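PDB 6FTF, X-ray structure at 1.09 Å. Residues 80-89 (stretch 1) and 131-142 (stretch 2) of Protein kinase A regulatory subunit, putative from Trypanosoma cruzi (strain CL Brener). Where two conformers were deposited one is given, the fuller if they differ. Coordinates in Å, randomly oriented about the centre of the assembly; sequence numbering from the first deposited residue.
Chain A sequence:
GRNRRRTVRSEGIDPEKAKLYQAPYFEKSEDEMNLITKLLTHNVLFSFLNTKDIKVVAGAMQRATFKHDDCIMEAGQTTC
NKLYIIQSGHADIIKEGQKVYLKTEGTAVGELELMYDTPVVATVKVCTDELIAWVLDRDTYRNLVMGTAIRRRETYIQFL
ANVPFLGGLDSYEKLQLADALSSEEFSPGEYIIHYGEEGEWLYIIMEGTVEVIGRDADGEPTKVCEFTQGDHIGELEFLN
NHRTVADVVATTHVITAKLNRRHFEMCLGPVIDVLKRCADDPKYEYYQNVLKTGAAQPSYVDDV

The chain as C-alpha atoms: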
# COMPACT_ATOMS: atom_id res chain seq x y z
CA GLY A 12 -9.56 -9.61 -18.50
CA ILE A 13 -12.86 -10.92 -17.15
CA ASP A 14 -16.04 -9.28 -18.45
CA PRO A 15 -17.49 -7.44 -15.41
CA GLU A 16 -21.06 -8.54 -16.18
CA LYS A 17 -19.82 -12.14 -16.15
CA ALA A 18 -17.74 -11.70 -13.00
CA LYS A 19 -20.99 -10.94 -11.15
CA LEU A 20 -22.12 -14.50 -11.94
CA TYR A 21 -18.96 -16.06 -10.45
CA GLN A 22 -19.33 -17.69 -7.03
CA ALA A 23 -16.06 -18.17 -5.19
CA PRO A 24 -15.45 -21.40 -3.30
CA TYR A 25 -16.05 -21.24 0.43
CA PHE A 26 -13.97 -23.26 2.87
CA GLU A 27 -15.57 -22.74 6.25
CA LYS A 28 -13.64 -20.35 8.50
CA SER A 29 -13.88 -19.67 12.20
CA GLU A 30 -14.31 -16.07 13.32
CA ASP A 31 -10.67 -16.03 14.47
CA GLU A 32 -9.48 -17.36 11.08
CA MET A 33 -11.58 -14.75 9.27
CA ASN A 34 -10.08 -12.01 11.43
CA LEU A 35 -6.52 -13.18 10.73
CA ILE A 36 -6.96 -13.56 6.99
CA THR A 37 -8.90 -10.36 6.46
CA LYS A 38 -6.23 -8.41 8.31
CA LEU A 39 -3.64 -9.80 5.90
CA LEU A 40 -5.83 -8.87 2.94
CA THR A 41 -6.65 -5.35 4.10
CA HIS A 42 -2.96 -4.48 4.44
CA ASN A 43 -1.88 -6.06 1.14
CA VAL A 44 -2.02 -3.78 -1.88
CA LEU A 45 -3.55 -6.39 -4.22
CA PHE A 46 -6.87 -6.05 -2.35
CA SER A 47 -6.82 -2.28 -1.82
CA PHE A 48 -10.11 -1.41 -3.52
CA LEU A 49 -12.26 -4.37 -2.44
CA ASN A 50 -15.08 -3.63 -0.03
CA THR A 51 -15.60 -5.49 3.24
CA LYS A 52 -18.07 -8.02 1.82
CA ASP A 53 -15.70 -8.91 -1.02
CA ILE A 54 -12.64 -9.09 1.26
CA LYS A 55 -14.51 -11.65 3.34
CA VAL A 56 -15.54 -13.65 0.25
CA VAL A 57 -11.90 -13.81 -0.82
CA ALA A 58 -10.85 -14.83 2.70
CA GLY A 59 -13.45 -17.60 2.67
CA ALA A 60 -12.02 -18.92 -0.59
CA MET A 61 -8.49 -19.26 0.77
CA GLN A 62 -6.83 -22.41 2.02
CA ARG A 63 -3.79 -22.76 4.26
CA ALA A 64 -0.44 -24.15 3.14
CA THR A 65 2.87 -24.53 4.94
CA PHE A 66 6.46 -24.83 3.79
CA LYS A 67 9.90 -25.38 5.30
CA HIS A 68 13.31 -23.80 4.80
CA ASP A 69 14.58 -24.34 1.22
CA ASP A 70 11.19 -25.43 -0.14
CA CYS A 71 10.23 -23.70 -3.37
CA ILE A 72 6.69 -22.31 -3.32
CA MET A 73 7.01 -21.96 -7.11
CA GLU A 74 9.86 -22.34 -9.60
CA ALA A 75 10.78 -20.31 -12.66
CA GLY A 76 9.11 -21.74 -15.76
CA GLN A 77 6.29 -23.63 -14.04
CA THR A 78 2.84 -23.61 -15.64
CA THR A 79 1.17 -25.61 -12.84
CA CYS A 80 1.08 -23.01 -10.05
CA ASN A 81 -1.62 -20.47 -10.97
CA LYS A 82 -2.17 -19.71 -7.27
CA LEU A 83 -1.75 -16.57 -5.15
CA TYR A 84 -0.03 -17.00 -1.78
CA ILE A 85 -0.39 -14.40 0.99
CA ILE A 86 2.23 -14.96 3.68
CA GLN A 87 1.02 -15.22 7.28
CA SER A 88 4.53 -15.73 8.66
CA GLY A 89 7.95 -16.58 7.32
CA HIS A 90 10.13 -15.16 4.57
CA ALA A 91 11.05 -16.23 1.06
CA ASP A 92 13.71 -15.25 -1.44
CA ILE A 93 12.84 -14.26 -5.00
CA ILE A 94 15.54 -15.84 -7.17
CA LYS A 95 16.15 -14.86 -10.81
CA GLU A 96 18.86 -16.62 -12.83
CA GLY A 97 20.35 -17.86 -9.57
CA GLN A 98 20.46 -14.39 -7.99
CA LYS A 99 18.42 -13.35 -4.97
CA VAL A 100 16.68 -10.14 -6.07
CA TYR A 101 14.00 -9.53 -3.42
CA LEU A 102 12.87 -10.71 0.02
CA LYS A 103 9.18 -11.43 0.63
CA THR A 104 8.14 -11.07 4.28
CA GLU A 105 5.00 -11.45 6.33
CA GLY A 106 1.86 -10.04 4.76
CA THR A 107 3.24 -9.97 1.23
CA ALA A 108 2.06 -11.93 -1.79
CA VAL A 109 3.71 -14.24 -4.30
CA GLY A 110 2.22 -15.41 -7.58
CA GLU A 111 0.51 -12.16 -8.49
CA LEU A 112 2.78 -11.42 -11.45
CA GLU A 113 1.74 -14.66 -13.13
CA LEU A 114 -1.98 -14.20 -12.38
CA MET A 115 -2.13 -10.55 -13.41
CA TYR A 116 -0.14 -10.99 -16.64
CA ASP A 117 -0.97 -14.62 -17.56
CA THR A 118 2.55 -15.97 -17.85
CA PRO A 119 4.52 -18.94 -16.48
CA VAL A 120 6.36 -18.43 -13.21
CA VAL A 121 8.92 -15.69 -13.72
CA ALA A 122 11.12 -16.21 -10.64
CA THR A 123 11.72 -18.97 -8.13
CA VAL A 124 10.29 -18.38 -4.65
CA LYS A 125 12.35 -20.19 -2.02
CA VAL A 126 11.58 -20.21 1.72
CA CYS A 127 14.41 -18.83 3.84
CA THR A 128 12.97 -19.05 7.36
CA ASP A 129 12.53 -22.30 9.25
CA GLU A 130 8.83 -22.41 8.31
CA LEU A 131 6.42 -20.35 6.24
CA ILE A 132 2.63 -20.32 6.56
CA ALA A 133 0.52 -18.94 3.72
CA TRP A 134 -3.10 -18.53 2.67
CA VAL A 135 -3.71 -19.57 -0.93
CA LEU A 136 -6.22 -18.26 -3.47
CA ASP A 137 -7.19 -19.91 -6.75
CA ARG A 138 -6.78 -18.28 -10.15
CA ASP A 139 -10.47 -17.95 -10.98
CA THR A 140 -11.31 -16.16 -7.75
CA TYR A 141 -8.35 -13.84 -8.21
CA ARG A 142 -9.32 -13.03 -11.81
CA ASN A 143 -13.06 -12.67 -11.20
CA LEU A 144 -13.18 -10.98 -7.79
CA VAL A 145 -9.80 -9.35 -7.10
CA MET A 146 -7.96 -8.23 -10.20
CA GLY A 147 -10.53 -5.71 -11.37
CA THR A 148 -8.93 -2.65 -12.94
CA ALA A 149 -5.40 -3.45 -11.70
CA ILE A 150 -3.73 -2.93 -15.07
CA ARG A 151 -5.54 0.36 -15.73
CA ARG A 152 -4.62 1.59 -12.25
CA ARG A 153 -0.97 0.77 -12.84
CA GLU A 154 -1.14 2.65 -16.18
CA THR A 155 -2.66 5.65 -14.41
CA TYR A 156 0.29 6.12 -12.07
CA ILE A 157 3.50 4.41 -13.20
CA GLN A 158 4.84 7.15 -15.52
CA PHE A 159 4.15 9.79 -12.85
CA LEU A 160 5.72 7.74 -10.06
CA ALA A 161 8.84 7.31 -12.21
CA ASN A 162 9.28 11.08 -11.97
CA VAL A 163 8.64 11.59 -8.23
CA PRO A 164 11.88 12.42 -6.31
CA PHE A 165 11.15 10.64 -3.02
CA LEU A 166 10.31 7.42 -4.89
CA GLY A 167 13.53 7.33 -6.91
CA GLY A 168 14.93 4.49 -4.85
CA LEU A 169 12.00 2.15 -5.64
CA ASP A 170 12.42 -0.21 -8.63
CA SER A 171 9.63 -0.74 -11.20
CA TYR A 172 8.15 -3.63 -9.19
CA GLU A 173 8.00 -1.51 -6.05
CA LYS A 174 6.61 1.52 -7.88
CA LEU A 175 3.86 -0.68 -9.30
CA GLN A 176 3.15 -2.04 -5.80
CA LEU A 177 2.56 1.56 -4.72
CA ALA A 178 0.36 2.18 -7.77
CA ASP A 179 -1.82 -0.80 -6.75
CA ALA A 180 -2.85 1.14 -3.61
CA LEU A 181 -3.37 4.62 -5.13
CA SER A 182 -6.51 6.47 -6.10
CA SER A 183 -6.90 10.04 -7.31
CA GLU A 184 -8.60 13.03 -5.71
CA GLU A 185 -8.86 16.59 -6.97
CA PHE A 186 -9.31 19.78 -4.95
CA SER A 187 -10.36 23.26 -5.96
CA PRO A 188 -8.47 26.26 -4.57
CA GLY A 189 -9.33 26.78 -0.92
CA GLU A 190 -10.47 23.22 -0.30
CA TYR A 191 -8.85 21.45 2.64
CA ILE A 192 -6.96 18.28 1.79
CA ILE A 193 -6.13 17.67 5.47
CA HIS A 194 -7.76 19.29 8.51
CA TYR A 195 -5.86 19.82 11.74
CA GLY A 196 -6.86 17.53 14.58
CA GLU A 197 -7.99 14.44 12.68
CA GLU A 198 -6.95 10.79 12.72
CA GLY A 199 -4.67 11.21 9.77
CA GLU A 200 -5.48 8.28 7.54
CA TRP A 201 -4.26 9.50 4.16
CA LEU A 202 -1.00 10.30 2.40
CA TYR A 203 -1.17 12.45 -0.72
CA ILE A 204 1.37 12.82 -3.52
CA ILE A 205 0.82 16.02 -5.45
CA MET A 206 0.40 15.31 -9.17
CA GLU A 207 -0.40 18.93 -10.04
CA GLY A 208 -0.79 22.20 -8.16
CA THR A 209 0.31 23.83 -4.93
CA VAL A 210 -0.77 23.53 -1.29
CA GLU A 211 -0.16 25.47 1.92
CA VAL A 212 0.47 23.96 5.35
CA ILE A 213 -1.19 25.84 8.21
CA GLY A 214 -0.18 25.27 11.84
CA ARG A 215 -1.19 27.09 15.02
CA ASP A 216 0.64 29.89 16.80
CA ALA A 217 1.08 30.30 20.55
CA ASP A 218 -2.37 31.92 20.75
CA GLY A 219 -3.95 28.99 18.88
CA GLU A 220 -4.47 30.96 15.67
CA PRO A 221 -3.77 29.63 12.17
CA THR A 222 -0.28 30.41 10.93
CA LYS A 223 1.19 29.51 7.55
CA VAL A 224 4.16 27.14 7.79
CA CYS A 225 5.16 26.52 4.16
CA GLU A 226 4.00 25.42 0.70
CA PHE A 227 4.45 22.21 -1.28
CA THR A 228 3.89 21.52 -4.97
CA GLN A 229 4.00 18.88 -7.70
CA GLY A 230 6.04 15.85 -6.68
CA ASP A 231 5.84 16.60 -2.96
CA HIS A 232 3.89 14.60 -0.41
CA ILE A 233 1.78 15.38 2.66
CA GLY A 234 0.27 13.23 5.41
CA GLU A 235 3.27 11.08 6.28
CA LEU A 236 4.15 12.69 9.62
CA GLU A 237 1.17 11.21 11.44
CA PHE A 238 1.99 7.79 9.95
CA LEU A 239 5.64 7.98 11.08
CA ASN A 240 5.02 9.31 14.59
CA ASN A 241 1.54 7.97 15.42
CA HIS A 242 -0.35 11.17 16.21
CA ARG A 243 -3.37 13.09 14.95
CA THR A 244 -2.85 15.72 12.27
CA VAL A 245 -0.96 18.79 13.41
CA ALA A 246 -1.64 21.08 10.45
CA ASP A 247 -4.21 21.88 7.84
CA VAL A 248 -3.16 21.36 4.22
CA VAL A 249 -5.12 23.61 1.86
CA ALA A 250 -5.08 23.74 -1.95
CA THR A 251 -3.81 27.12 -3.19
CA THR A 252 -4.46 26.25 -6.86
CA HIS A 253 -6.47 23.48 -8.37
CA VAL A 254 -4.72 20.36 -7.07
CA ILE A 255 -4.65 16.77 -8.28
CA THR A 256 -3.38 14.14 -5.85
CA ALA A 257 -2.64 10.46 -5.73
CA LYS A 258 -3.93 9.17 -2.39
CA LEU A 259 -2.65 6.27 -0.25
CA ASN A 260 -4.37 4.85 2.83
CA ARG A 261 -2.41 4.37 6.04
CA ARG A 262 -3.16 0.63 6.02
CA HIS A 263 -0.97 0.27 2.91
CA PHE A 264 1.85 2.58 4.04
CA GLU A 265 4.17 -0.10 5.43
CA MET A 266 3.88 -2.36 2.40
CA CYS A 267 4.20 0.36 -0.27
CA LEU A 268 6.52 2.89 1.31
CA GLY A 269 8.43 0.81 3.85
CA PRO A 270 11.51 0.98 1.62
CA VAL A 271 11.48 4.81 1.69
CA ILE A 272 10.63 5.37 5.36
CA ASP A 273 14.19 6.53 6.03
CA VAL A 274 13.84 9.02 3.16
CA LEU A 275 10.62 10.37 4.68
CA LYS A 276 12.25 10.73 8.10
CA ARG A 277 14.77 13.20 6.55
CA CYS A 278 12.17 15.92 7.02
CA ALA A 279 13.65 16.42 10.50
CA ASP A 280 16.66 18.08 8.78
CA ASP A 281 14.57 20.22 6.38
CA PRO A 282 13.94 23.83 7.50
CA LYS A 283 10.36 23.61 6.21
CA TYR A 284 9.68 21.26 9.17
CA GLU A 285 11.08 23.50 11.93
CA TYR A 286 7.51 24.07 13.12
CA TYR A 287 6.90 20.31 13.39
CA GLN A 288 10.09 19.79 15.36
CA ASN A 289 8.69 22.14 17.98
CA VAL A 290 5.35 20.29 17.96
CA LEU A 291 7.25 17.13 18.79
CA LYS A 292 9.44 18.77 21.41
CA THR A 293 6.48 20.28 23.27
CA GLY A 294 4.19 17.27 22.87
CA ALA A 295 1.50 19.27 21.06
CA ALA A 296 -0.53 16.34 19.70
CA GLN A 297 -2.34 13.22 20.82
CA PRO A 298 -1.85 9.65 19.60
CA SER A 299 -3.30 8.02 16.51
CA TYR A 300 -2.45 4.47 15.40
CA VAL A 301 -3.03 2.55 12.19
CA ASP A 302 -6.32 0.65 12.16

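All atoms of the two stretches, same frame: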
# COMPACT_ATOMS: atom_id res chain seq x y z
N CYS A 80 1.33 -23.70 -11.31
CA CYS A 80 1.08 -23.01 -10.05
C CYS A 80 -0.29 -22.34 -10.14
O CYS A 80 -1.29 -22.91 -9.70
CB CYS A 80 2.20 -22.01 -9.79
SG CYS A 80 1.93 -21.04 -8.30
N ASN A 81 -0.35 -21.15 -10.73
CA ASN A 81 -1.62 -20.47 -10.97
C ASN A 81 -2.36 -20.20 -9.66
O ASN A 81 -3.58 -20.17 -9.64
CB ASN A 81 -2.51 -21.26 -11.92
CG ASN A 81 -1.78 -21.73 -13.15
OD1 ASN A 81 -1.20 -20.93 -13.88
ND2 ASN A 81 -1.78 -23.04 -13.38
N LYS A 82 -1.61 -19.99 -8.58
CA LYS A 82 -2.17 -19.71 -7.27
C LYS A 82 -1.52 -18.46 -6.71
O LYS A 82 -0.37 -18.14 -7.06
CB LYS A 82 -1.92 -20.88 -6.33
CG LYS A 82 -2.72 -22.12 -6.70
CD LYS A 82 -2.33 -23.33 -5.85
CE LYS A 82 -1.06 -23.98 -6.34
NZ LYS A 82 -1.31 -24.80 -7.57
N LEU A 83 -2.25 -17.75 -5.86
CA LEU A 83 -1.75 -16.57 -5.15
C LEU A 83 -1.55 -16.94 -3.69
O LEU A 83 -2.46 -17.46 -3.05
CB LEU A 83 -2.78 -15.45 -5.25
CG LEU A 83 -2.41 -14.13 -4.57
CD1 LEU A 83 -1.26 -13.46 -5.26
CD2 LEU A 83 -3.63 -13.21 -4.55
N TYR A 84 -0.36 -16.68 -3.16
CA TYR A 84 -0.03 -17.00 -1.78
C TYR A 84 0.14 -15.69 -1.02
O TYR A 84 0.90 -14.83 -1.46
CB TYR A 84 1.30 -17.74 -1.70
CG TYR A 84 1.28 -19.09 -2.34
CD1 TYR A 84 1.36 -19.24 -3.71
CD2 TYR A 84 1.13 -20.23 -1.57
CE1 TYR A 84 1.32 -20.51 -4.28
CE2 TYR A 84 1.08 -21.48 -2.12
CZ TYR A 84 1.16 -21.61 -3.47
OH TYR A 84 1.10 -22.89 -4.00
N ILE A 85 -0.57 -15.53 0.09
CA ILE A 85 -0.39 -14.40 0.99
C ILE A 85 0.27 -14.95 2.25
O ILE A 85 -0.23 -15.90 2.87
CB ILE A 85 -1.72 -13.70 1.32
CG1 ILE A 85 -2.48 -13.31 0.04
CG2 ILE A 85 -1.45 -12.45 2.18
CD1 ILE A 85 -1.72 -12.40 -0.91
N ILE A 86 1.42 -14.41 2.60
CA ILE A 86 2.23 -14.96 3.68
C ILE A 86 1.69 -14.52 5.03
O ILE A 86 1.61 -13.32 5.33
CB ILE A 86 3.69 -14.53 3.50
CG1 ILE A 86 4.26 -15.07 2.19
CG2 ILE A 86 4.52 -15.00 4.69
CD1 ILE A 86 5.59 -14.47 1.81
N GLN A 87 1.35 -15.49 5.88
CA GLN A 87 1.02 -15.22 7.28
C GLN A 87 2.28 -14.99 8.10
O GLN A 87 2.38 -14.02 8.86
CB GLN A 87 0.21 -16.38 7.85
CG GLN A 87 -0.04 -16.26 9.35
CD GLN A 87 -0.83 -17.43 9.88
OE1 GLN A 87 -1.87 -17.82 9.32
NE2 GLN A 87 -0.34 -18.04 10.95
N SER A 88 3.27 -15.87 7.95
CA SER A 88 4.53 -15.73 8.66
C SER A 88 5.59 -16.47 7.88
O SER A 88 5.30 -17.42 7.15
CB SER A 88 4.42 -16.22 10.10
OG SER A 88 3.98 -17.56 10.16
N GLY A 89 6.83 -16.04 8.06
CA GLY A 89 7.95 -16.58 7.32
C GLY A 89 8.38 -15.66 6.20
O GLY A 89 7.69 -14.70 5.84
N LEU A 131 7.23 -21.41 6.81
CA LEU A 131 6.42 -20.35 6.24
C LEU A 131 4.99 -20.86 6.17
O LEU A 131 4.73 -22.01 5.77
CB LEU A 131 6.96 -19.93 4.87
CG LEU A 131 6.23 -18.79 4.18
CD1 LEU A 131 7.20 -18.00 3.28
CD2 LEU A 131 5.05 -19.29 3.34
N ILE A 132 4.05 -20.02 6.60
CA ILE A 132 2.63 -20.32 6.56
C ILE A 132 1.99 -19.31 5.62
O ILE A 132 2.22 -18.11 5.75
CB ILE A 132 1.99 -20.20 7.95
CG1 ILE A 132 2.64 -21.16 8.94
CG2 ILE A 132 0.48 -20.43 7.89
CD1 ILE A 132 2.42 -20.82 10.39
N ALA A 133 1.17 -19.80 4.69
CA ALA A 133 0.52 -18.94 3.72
C ALA A 133 -0.95 -19.30 3.57
O ALA A 133 -1.37 -20.43 3.85
CB ALA A 133 1.18 -19.05 2.35
N TRP A 134 -1.72 -18.33 3.09
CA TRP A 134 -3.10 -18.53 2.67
C TRP A 134 -3.14 -18.41 1.15
O TRP A 134 -2.55 -17.50 0.57
CB TRP A 134 -4.03 -17.53 3.36
CG TRP A 134 -4.11 -17.80 4.82
CD1 TRP A 134 -3.33 -17.25 5.81
CD2 TRP A 134 -4.97 -18.74 5.48
NE1 TRP A 134 -3.67 -17.78 7.03
CE2 TRP A 134 -4.68 -18.70 6.85
CE3 TRP A 134 -5.97 -19.61 5.04
CZ2 TRP A 134 -5.35 -19.48 7.79
CZ3 TRP A 134 -6.64 -20.38 5.97
CH2 TRP A 134 -6.32 -20.32 7.33
N VAL A 135 -3.83 -19.35 0.51
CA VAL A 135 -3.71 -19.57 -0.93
C VAL A 135 -5.05 -19.37 -1.61
O VAL A 135 -6.06 -19.95 -1.20
CB VAL A 135 -3.15 -20.97 -1.22
CG1 VAL A 135 -2.79 -21.12 -2.71
CG2 VAL A 135 -1.97 -21.27 -0.31
N LEU A 136 -5.04 -18.58 -2.68
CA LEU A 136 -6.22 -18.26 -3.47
C LEU A 136 -6.08 -18.83 -4.87
O LEU A 136 -4.99 -18.80 -5.46
CB LEU A 136 -6.40 -16.75 -3.56
CG LEU A 136 -7.70 -16.25 -4.18
CD1 LEU A 136 -8.89 -16.62 -3.31
CD2 LEU A 136 -7.65 -14.75 -4.37
N ASP A 137 -7.17 -19.36 -5.40
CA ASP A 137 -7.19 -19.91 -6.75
C ASP A 137 -7.26 -18.82 -7.81
O ASP A 137 -7.71 -17.69 -7.57
CB ASP A 137 -8.40 -20.85 -6.89
CG ASP A 137 -9.72 -20.10 -6.86
OD1 ASP A 137 -10.16 -19.70 -5.76
OD2 ASP A 137 -10.30 -19.89 -7.95
N ARG A 138 -6.84 -19.20 -9.02
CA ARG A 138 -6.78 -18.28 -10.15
C ARG A 138 -8.14 -17.66 -10.46
O ARG A 138 -8.23 -16.46 -10.71
CB ARG A 138 -6.24 -19.01 -11.37
CG ARG A 138 -6.31 -18.24 -12.68
CD ARG A 138 -5.51 -19.02 -13.72
NE ARG A 138 -5.39 -18.41 -15.03
CZ ARG A 138 -4.69 -18.95 -16.02
NH1 ARG A 138 -4.05 -20.10 -15.83
NH2 ARG A 138 -4.61 -18.34 -17.20
N ASP A 139 -9.19 -18.48 -10.53
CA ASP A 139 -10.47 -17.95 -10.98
C ASP A 139 -11.01 -16.92 -9.99
O ASP A 139 -11.55 -15.89 -10.40
CB ASP A 139 -11.49 -19.07 -11.20
CG ASP A 139 -11.20 -19.90 -12.46
OD1 ASP A 139 -10.35 -19.49 -13.27
OD2 ASP A 139 -11.85 -20.96 -12.63
N THR A 140 -10.85 -17.16 -8.69
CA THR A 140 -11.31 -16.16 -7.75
C THR A 140 -10.49 -14.89 -7.87
O THR A 140 -11.04 -13.79 -7.81
CB THR A 140 -11.30 -16.70 -6.32
OG1 THR A 140 -12.10 -17.88 -6.26
CG2 THR A 140 -11.87 -15.69 -5.37
N TYR A 141 -9.17 -15.02 -8.01
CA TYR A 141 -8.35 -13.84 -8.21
C TYR A 141 -8.83 -13.06 -9.45
O TYR A 141 -9.06 -11.85 -9.39
CB TYR A 141 -6.86 -14.18 -8.33
CG TYR A 141 -6.08 -12.91 -8.58
CD1 TYR A 141 -5.84 -11.99 -7.56
CD2 TYR A 141 -5.69 -12.57 -9.87
CE1 TYR A 141 -5.18 -10.78 -7.82
CE2 TYR A 141 -5.04 -11.36 -10.14
CZ TYR A 141 -4.80 -10.49 -9.11
OH TYR A 141 -4.18 -9.29 -9.40
N ARG A 142 -9.00 -13.75 -10.58
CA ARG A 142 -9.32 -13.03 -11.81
C ARG A 142 -10.72 -12.45 -11.79
O ARG A 142 -10.94 -11.37 -12.36
CB ARG A 142 -9.14 -13.93 -13.03
CG ARG A 142 -7.69 -14.34 -13.23
CD ARG A 142 -7.45 -15.10 -14.52
NE ARG A 142 -7.61 -14.25 -15.70
CZ ARG A 142 -8.55 -14.41 -16.64
NH1 ARG A 142 -9.42 -15.41 -16.58
NH2 ARG A 142 -8.60 -13.57 -17.66
O HOH W 1 -5.67 -21.88 -9.31

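What holds the two stretches together most firmly? They run antiparallel as neighbouring strands, and backbone hydrogen bonds ladder between them. Leu 83 and Leu 136 exchange a pair, Leu 83 N to Leu 136 O at 3.0 Å and Leu 136 N to Leu 83 O at 2.8 Å. Ile 85 and Trp 134 repeat the pattern, with Ile 85 N to Trp 134 O at 2.8 Å and Trp 134 N to Ile 85 O at 2.9 Å. All four are nearly straight, as expected where peptide groups face each other squarely.

How does the ladder continue past Gln 87, where the chain turns a corner? A beta bulge shifts the register by one, so Ile 132 O accepts from two successive amides: Gln 87 N at 2.8 Å and, weakly, Ser 88 N at 3.3 Å. Ile 132 N then donates to Ser 88 O at 2.9 Å. The Gln 87 side chain extends to the indole of Trp 134, whose NE1 donates to Gln 87 OE1 at 2.9 Å, giving the ring's polar edge a partner. At Gly 89 the two stretches lie so close that a CB would clash with Leu 131 CA.

What joins the other end? A water bridges the two stretches, donating to Asn 81 O and accepting from Arg 138 N, at the start of the helix. Asp 137 caps that helix, its OD2 accepting from Thr 140 N at 2.9 Å.

Which side chains pack across the ladder? Alternation places Tyr 84, Ile 86, Ala 133 and Val 135 on one face. There Val 135 CG1 sits over the Tyr 84 ring, 4.1 Å from its centroid, in a CH-pi contact, while Ala 133 CB meets the ring's edge. On the opposite face Leu 83 packs beside Leu 136 and reaches the helix, Leu 83 CD2 lying 3.9 Å from Tyr 141 CD1.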